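PDB 6Z5S: H subunit of photosynthetic reaction center complex from Rhodopseudomonas palustris, which probably caps the cytoplasmic side of the photosynthetic reaction centre, helping to stabilise the complex and its quinone-reducing side. Local coordinates for residues 97-109 against 236-248. Numbering follows the deposited sequence.
Sequences VPTGNPFADGVGP and CAYYGAGTLYATP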
loop_
_atom_site.group_PDB
_atom_site.type_symbol
_atom_site.label_atom_id
_atom_site.label_comp_id
_atom_site.label_asym_id
_atom_site.label_seq_id
_atom_site.Cartn_x
_atom_site.Cartn_y
_atom_site.Cartn_z
ATOM N N VAL D 97 31.615 -26.056 0.295
ATOM C CA VAL D 97 32.066 -26.400 1.632
ATOM C C VAL D 97 33.275 -25.530 1.936
ATOM O O VAL D 97 34.162 -25.408 1.090
ATOM C CB VAL D 97 32.433 -27.888 1.757
ATOM C CG1 VAL D 97 32.936 -28.188 3.142
ATOM C CG2 VAL D 97 31.241 -28.748 1.424
ATOM N N PRO D 98 33.337 -24.885 3.100
ATOM C CA PRO D 98 34.512 -24.074 3.443
ATOM C C PRO D 98 35.725 -24.961 3.676
ATOM O O PRO D 98 35.700 -25.863 4.513
ATOM C CB PRO D 98 34.083 -23.349 4.721
ATOM C CG PRO D 98 32.987 -24.170 5.271
ATOM C CD PRO D 98 32.276 -24.767 4.108
ATOM N N THR D 99 36.788 -24.701 2.918
ATOM C CA THR D 99 37.997 -25.504 3.047
ATOM C C THR D 99 38.708 -25.223 4.361
ATOM O O THR D 99 39.229 -26.145 4.997
ATOM C CB THR D 99 38.935 -25.234 1.875
ATOM O OG1 THR D 99 39.466 -23.912 1.994
ATOM C CG2 THR D 99 38.193 -25.353 0.564
ATOM N N GLY D 100 38.738 -23.965 4.786
ATOM C CA GLY D 100 39.430 -23.601 6.005
ATOM C C GLY D 100 38.513 -23.234 7.151
ATOM O O GLY D 100 37.529 -23.929 7.418
ATOM N N ASN D 101 38.837 -22.147 7.849
ATOM C CA ASN D 101 38.025 -21.678 8.961
ATOM C C ASN D 101 37.062 -20.617 8.453
ATOM O O ASN D 101 37.505 -19.516 8.098
ATOM C CB ASN D 101 38.902 -21.111 10.063
ATOM C CG ASN D 101 38.100 -20.431 11.145
ATOM O OD1 ASN D 101 37.058 -20.927 11.564
ATOM N ND2 ASN D 101 38.579 -19.285 11.603
ATOM N N PRO D 102 35.757 -20.882 8.415
ATOM C CA PRO D 102 34.829 -19.910 7.821
ATOM C C PRO D 102 34.775 -18.588 8.557
ATOM O O PRO D 102 34.242 -17.616 8.010
ATOM C CB PRO D 102 33.483 -20.636 7.877
ATOM C CG PRO D 102 33.631 -21.595 8.990
ATOM C CD PRO D 102 35.053 -22.042 8.978
ATOM N N PHE D 103 35.296 -18.517 9.781
ATOM C CA PHE D 103 35.361 -17.238 10.477
ATOM C C PHE D 103 36.442 -16.349 9.886
ATOM O O PHE D 103 36.252 -15.136 9.756
ATOM C CB PHE D 103 35.604 -17.461 11.965
ATOM C CG PHE D 103 34.396 -17.926 12.705
ATOM C CD1 PHE D 103 34.076 -19.263 12.749
ATOM C CD2 PHE D 103 33.582 -17.026 13.353
ATOM C CE1 PHE D 103 32.966 -19.694 13.425
ATOM C CE2 PHE D 103 32.469 -17.453 14.032
ATOM C CZ PHE D 103 32.164 -18.788 14.069
ATOM N N ALA D 104 37.581 -16.932 9.521
ATOM C CA ALA D 104 38.670 -16.168 8.932
ATOM C C ALA D 104 38.549 -16.041 7.422
ATOM O O ALA D 104 38.971 -15.026 6.859
ATOM C CB ALA D 104 40.013 -16.809 9.280
ATOM N N ASP D 105 37.981 -17.045 6.756
ATOM C CA ASP D 105 37.846 -16.980 5.308
ATOM C C ASP D 105 36.802 -15.963 4.884
ATOM O O ASP D 105 36.937 -15.342 3.824
ATOM C CB ASP D 105 37.479 -18.352 4.757
ATOM C CG ASP D 105 38.431 -19.429 5.207
ATOM O OD1 ASP D 105 39.520 -19.088 5.707
ATOM O OD2 ASP D 105 38.082 -20.619 5.072
ATOM N N GLY D 106 35.763 -15.774 5.688
ATOM C CA GLY D 106 34.664 -14.934 5.277
ATOM C C GLY D 106 33.840 -15.600 4.199
ATOM O O GLY D 106 33.731 -15.089 3.083
ATOM N N VAL D 107 33.264 -16.757 4.518
ATOM C CA VAL D 107 32.439 -17.507 3.587
ATOM C C VAL D 107 31.121 -17.841 4.266
ATOM O O VAL D 107 31.018 -17.880 5.493
ATOM C CB VAL D 107 33.129 -18.793 3.092
ATOM C CG1 VAL D 107 34.419 -18.455 2.389
ATOM C CG2 VAL D 107 33.382 -19.730 4.243
ATOM N N GLY D 108 30.106 -18.080 3.446
ATOM C CA GLY D 108 28.791 -18.410 3.938
ATOM C C GLY D 108 28.150 -17.256 4.668
ATOM O O GLY D 108 28.268 -16.097 4.268
ATOM N N PRO D 109 27.446 -17.554 5.763
ATOM C CA PRO D 109 26.930 -16.478 6.619
ATOM C C PRO D 109 28.011 -15.566 7.161
ATOM O O PRO D 109 27.686 -14.491 7.673
ATOM C CB PRO D 109 26.233 -17.237 7.751
ATOM C CG PRO D 109 25.910 -18.541 7.173
ATOM C CD PRO D 109 26.998 -18.875 6.218
ATOM N N CYS D 236 30.796 -7.503 11.352
ATOM C CA CYS D 236 29.466 -8.092 11.259
ATOM C C CYS D 236 29.507 -9.473 10.622
ATOM O O CYS D 236 28.697 -10.334 10.966
ATOM C CB CYS D 236 28.520 -7.175 10.489
ATOM S SG CYS D 236 28.552 -5.454 11.005
ATOM N N ALA D 237 30.464 -9.723 9.732
ATOM C CA ALA D 237 30.573 -11.027 9.099
ATOM C C ALA D 237 31.164 -12.056 10.044
ATOM O O ALA D 237 30.740 -13.215 10.044
ATOM C CB ALA D 237 31.419 -10.915 7.836
ATOM N N TYR D 238 32.148 -11.658 10.849
ATOM C CA TYR D 238 32.663 -12.562 11.865
ATOM C C TYR D 238 31.559 -12.979 12.816
ATOM O O TYR D 238 31.501 -14.135 13.246
ATOM C CB TYR D 238 33.804 -11.904 12.633
ATOM C CG TYR D 238 34.447 -12.819 13.637
ATOM C CD1 TYR D 238 35.505 -13.631 13.279
ATOM C CD2 TYR D 238 33.992 -12.876 14.941
ATOM C CE1 TYR D 238 36.090 -14.469 14.188
ATOM C CE2 TYR D 238 34.570 -13.715 15.854
ATOM C CZ TYR D 238 35.620 -14.507 15.473
ATOM O OH TYR D 238 36.203 -15.347 16.388
ATOM N N TYR D 239 30.667 -12.055 13.153
ATOM C CA TYR D 239 29.581 -12.430 14.048
ATOM C C TYR D 239 28.493 -13.224 13.340
ATOM O O TYR D 239 27.882 -14.103 13.952
ATOM C CB TYR D 239 28.994 -11.193 14.710
ATOM C CG TYR D 239 29.871 -10.680 15.815
ATOM C CD1 TYR D 239 29.823 -11.239 17.076
ATOM C CD2 TYR D 239 30.767 -9.656 15.588
ATOM C CE1 TYR D 239 30.633 -10.775 18.084
ATOM C CE2 TYR D 239 31.573 -9.186 16.586
ATOM C CZ TYR D 239 31.504 -9.749 17.830
ATOM O OH TYR D 239 32.320 -9.271 18.820
ATOM N N GLY D 240 28.239 -12.945 12.063
ATOM C CA GLY D 240 27.275 -13.734 11.323
ATOM C C GLY D 240 27.728 -15.147 11.040
ATOM O O GLY D 240 26.886 -16.030 10.870
ATOM N N ALA D 241 29.038 -15.376 10.968
ATOM C CA ALA D 241 29.533 -16.729 10.750
ATOM C C ALA D 241 29.084 -17.668 11.855
ATOM O O ALA D 241 28.812 -18.845 11.598
ATOM C CB ALA D 241 31.054 -16.725 10.649
ATOM N N GLY D 242 28.988 -17.168 13.084
ATOM C CA GLY D 242 28.576 -18.001 14.192
ATOM C C GLY D 242 27.159 -18.511 14.087
ATOM O O GLY D 242 26.827 -19.515 14.721
ATOM N N THR D 243 26.316 -17.847 13.300
ATOM C CA THR D 243 24.941 -18.301 13.146
ATOM C C THR D 243 24.858 -19.662 12.479
ATOM O O THR D 243 23.814 -20.314 12.554
ATOM C CB THR D 243 24.133 -17.285 12.340
ATOM O OG1 THR D 243 24.487 -17.382 10.957
ATOM C CG2 THR D 243 24.405 -15.876 12.829
ATOM N N LEU D 244 25.928 -20.112 11.838
ATOM C CA LEU D 244 25.893 -21.394 11.157
ATOM C C LEU D 244 27.062 -22.278 11.559
ATOM O O LEU D 244 26.943 -23.504 11.556
ATOM C CB LEU D 244 25.897 -21.186 9.646
ATOM C CG LEU D 244 25.399 -22.359 8.812
ATOM C CD1 LEU D 244 23.902 -22.487 8.943
ATOM C CD2 LEU D 244 25.794 -22.183 7.369
ATOM N N TYR D 245 28.196 -21.674 11.901
ATOM C CA TYR D 245 29.420 -22.427 12.096
ATOM C C TYR D 245 29.899 -22.486 13.536
ATOM O O TYR D 245 30.783 -23.295 13.836
ATOM C CB TYR D 245 30.538 -21.850 11.226
ATOM C CG TYR D 245 30.265 -21.950 9.755
ATOM C CD1 TYR D 245 30.141 -23.178 9.140
ATOM C CD2 TYR D 245 30.137 -20.816 8.976
ATOM C CE1 TYR D 245 29.894 -23.275 7.798
ATOM C CE2 TYR D 245 29.890 -20.906 7.631
ATOM C CZ TYR D 245 29.772 -22.138 7.049
ATOM O OH TYR D 245 29.526 -22.233 5.707
ATOM N N ALA D 246 29.361 -21.666 14.437
ATOM C CA ALA D 246 29.823 -21.742 15.822
ATOM C C ALA D 246 29.141 -22.882 16.567
ATOM O O ALA D 246 29.773 -23.903 16.862
ATOM C CB ALA D 246 29.582 -20.410 16.538
ATOM N N THR D 247 27.825 -22.749 16.812
ATOM C CA THR D 247 27.029 -23.667 17.627
ATOM C C THR D 247 27.869 -24.182 18.793
ATOM O O THR D 247 28.198 -25.373 18.840
ATOM C CB THR D 247 26.501 -24.828 16.782
ATOM O OG1 THR D 247 25.958 -24.316 15.561
ATOM C CG2 THR D 247 25.399 -25.575 17.526
ATOM N N PRO D 248 28.243 -23.319 19.744
ATOM C CA PRO D 248 29.359 -23.654 20.642
ATOM C C PRO D 248 29.079 -24.819 21.576
ATOM O O PRO D 248 28.948 -24.634 22.791
ATOM C CB PRO D 248 29.562 -22.356 21.433
ATOM C CG PRO D 248 28.250 -21.675 21.378
ATOM C CD PRO D 248 27.702 -21.977 20.020
#
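Phe103 pushes its ring into helix 229-245 as a knob among Tyr238, Ala241, Gly242 and Tyr245. With CG anti to its own carbonyl carbon (chi1 -76°), the ring turns its edge to the face of Tyr238, an edge-to-face pair with centroids 5.1 Å apart and planes at 61°. Ala241 CB lies over one face of the Phe103 ring, a CH-pi contact 3.9 Å from its centroid, while Ala246 CB closes on the ring edge near CZ.

A second CH-pi contact runs the other way: Pro102 CG sits over the Tyr245 ring, 3.7 Å from the centroid. On the opposite face lies CD2 of the adjacent Leu244, near the rim, which leaves the phenol between the two side chains. Its far end meets Pro98, whose CG is 4.0 Å from Tyr245 OH. Replacing Tyr245 by an alanine would probably leave Pro98 and Pro102 without their aromatic partner and open a gap beside Pro109.

Pro109 makes the rest of the packing, against aliphatic, aromatic and polar atoms. Its CG rests 3.6 Å from Leu244 CB, and its CD meets Tyr245 CE2. Pro109 CB lies 3.4 Å from Gly240 O, a carbonyl that already accepts from Thr243 OG1 and Thr243 N.

A chain of another protein packs on Pro109 and Thr243, and a basic side chain of a second one hydrogen-bonds to Pro109 O. Tyr238 OH bonds to Gln214 O. The contact thus sets short helix 102-105 and the turn after it against the last turns of helix 229-245, with Val107 touching Leu85 of strand 85-87 and Tyr239 packing on strand 188-192.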